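Local coordinates for MFP2b (Ascaris suum, PDB 2BJR), which binds a zinc ion and probably enhances the polymerization of major sperm protein that drives the amoeboid motility of nematode sperm, at residues R216-L221 with V319-L325. Numbering follows the deposited sequence.
Sequences RSLDTL and VDGKEIL
A β-hairpin with a two-residue type I' turn from V319 to K322 (D320 and G321 at phi/psi 61/35 and 70/6) links antiparallel strands 313-319 and 322-329. Crossing it is irregular, extended segment 216-221, part of the long loop between strands 209-210 and 229-235 of the other sheet in the second motility-protein repeat, so the contact ties the two sheets together. Register is set at T220 and E323, whose CA atoms lie 4.7 Å apart. E323 buries most surface: with chi1 m and chi2 t, its carboxylate receives R216 in a two-pronged salt bridge (NH1 to OE1 3.0 Å, NH2 to OE2 2.7 Å), and OE1 also accepts D219 N at 2.9 Å. E323 N donates to D219 O (2.9 Å, N-H...O angle 169°), so side chain and backbone both hold D219. L221, chi1 m and chi2 t, packs CD1 against I324 CG2 (4.0 Å) and V319 CG1 (4.3 Å). K322, m-m-t-t, extends NZ to D219 OD1 (2.6 Å), a salt bridge at the exposed margin. T220 OG1, which also bonds Q228, donates to E323 O at 2.7 Å.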
loop_
_atom_site.group_PDB
_atom_site.type_symbol
_atom_site.label_atom_id
_atom_site.label_comp_id
_atom_site.label_asym_id
_atom_site.label_seq_id
_atom_site.Cartn_x
_atom_site.Cartn_y
_atom_site.Cartn_z
ATOM N N ARG A 216 17.394 -5.936 15.077
ATOM C CA ARG A 216 18.469 -6.890 15.307
ATOM C C ARG A 216 17.980 -8.305 15.078
ATOM O O ARG A 216 16.790 -8.554 14.954
ATOM C CB ARG A 216 18.984 -6.746 16.769
ATOM C CG ARG A 216 17.904 -6.980 17.874
ATOM C CD ARG A 216 18.539 -7.283 19.212
ATOM N NE ARG A 216 17.661 -7.347 20.374
ATOM C CZ ARG A 216 16.947 -8.391 20.734
ATOM N NH1 ARG A 216 16.946 -9.485 20.009
ATOM N NH2 ARG A 216 16.215 -8.333 21.850
ATOM N N SER A 217 18.892 -9.262 15.044
ATOM C CA SER A 217 18.489 -10.661 15.099
ATOM C C SER A 217 17.731 -10.959 16.428
ATOM O O SER A 217 18.065 -10.457 17.511
ATOM C CB SER A 217 19.711 -11.605 14.911
ATOM O OG SER A 217 20.375 -11.336 13.657
ATOM N N LEU A 218 16.680 -11.749 16.305
ATOM C CA LEU A 218 15.921 -12.237 17.420
ATOM C C LEU A 218 16.459 -13.517 18.027
ATOM O O LEU A 218 17.046 -14.356 17.348
ATOM C CB LEU A 218 14.467 -12.524 16.956
ATOM C CG LEU A 218 13.740 -11.301 16.379
ATOM C CD1 LEU A 218 12.276 -11.707 16.097
ATOM C CD2 LEU A 218 13.800 -10.101 17.282
ATOM N N ASP A 219 16.224 -13.670 19.317
ATOM C CA ASP A 219 16.303 -14.986 19.983
ATOM C C ASP A 219 14.923 -15.604 19.865
ATOM O O ASP A 219 14.046 -15.348 20.687
ATOM C CB ASP A 219 16.741 -14.782 21.432
ATOM C CG ASP A 219 16.699 -16.047 22.279
ATOM O OD1 ASP A 219 16.611 -17.202 21.775
ATOM O OD2 ASP A 219 16.754 -15.937 23.525
ATOM N N THR A 220 14.706 -16.344 18.777
ATOM C CA THR A 220 13.349 -16.664 18.326
ATOM C C THR A 220 12.941 -18.130 18.546
ATOM O O THR A 220 13.644 -18.911 19.194
ATOM C CB THR A 220 13.139 -16.187 16.869
ATOM O OG1 THR A 220 11.745 -16.243 16.529
ATOM C CG2 THR A 220 13.816 -17.092 15.843
ATOM N N LEU A 221 11.770 -18.486 18.057
ATOM C CA LEU A 221 11.238 -19.803 18.229
ATOM C C LEU A 221 11.842 -20.837 17.282
ATOM O O LEU A 221 12.360 -20.515 16.223
ATOM C CB LEU A 221 9.738 -19.785 18.033
ATOM C CG LEU A 221 8.983 -19.062 19.136
ATOM C CD1 LEU A 221 7.547 -18.776 18.668
ATOM C CD2 LEU A 221 8.975 -19.921 20.396
ATOM N N VAL A 319 6.932 -15.279 23.437
ATOM C CA VAL A 319 6.226 -16.547 23.508
ATOM C C VAL A 319 7.230 -17.633 23.895
ATOM O O VAL A 319 8.238 -17.849 23.198
ATOM C CB VAL A 319 5.618 -16.903 22.130
ATOM C CG1 VAL A 319 4.991 -18.335 22.127
ATOM C CG2 VAL A 319 4.618 -15.906 21.752
ATOM N N ASP A 320 6.985 -18.310 25.017
ATOM C CA ASP A 320 7.898 -19.350 25.475
ATOM C C ASP A 320 9.266 -18.717 25.735
ATOM O O ASP A 320 10.289 -19.323 25.477
ATOM C CB ASP A 320 8.033 -20.475 24.421
ATOM C CG ASP A 320 6.756 -21.326 24.263
ATOM O OD1 ASP A 320 5.861 -21.257 25.149
ATOM O OD2 ASP A 320 6.575 -22.092 23.268
ATOM N N GLY A 321 9.293 -17.486 26.214
ATOM C CA GLY A 321 10.548 -16.779 26.432
ATOM C C GLY A 321 11.324 -16.337 25.189
ATOM O O GLY A 321 12.407 -15.784 25.303
ATOM N N LYS A 322 10.750 -16.526 24.003
ATOM C CA LYS A 322 11.409 -16.188 22.737
ATOM C C LYS A 322 10.687 -15.036 22.039
ATOM O O LYS A 322 9.489 -14.823 22.242
ATOM C CB LYS A 322 11.391 -17.406 21.821
ATOM C CG LYS A 322 12.127 -18.638 22.391
ATOM C CD LYS A 322 13.599 -18.305 22.657
ATOM C CE LYS A 322 14.405 -19.548 23.064
ATOM N NZ LYS A 322 15.835 -19.227 23.273
ATOM N N GLU A 323 11.440 -14.324 21.221
ATOM C CA GLU A 323 10.981 -13.169 20.457
ATOM C C GLU A 323 10.498 -13.613 19.084
ATOM O O GLU A 323 11.179 -14.384 18.441
ATOM C CB GLU A 323 12.135 -12.226 20.264
ATOM C CG GLU A 323 12.648 -11.613 21.563
ATOM C CD GLU A 323 14.067 -11.115 21.491
ATOM O OE1 GLU A 323 14.791 -11.466 20.550
ATOM O OE2 GLU A 323 14.446 -10.348 22.406
ATOM N N ILE A 324 9.365 -13.082 18.629
ATOM C CA ILE A 324 8.741 -13.518 17.376
ATOM C C ILE A 324 7.827 -12.434 16.838
ATOM O O ILE A 324 6.972 -11.915 17.546
ATOM C CB ILE A 324 8.017 -14.851 17.562
ATOM C CG1 ILE A 324 7.353 -15.336 16.261
ATOM C CG2 ILE A 324 6.981 -14.771 18.671
ATOM C CD1 ILE A 324 8.335 -15.706 15.232
ATOM N N LEU A 325 8.020 -12.087 15.561
ATOM C CA LEU A 325 7.301 -10.999 14.943
ATOM C C LEU A 325 5.895 -11.407 14.440
ATOM O O LEU A 325 5.743 -12.358 13.655
ATOM C CB LEU A 325 8.124 -10.431 13.800
ATOM C CG LEU A 325 7.527 -9.293 13.006
ATOM C CD1 LEU A 325 7.295 -8.094 13.905
ATOM C CD2 LEU A 325 8.369 -8.855 11.814
#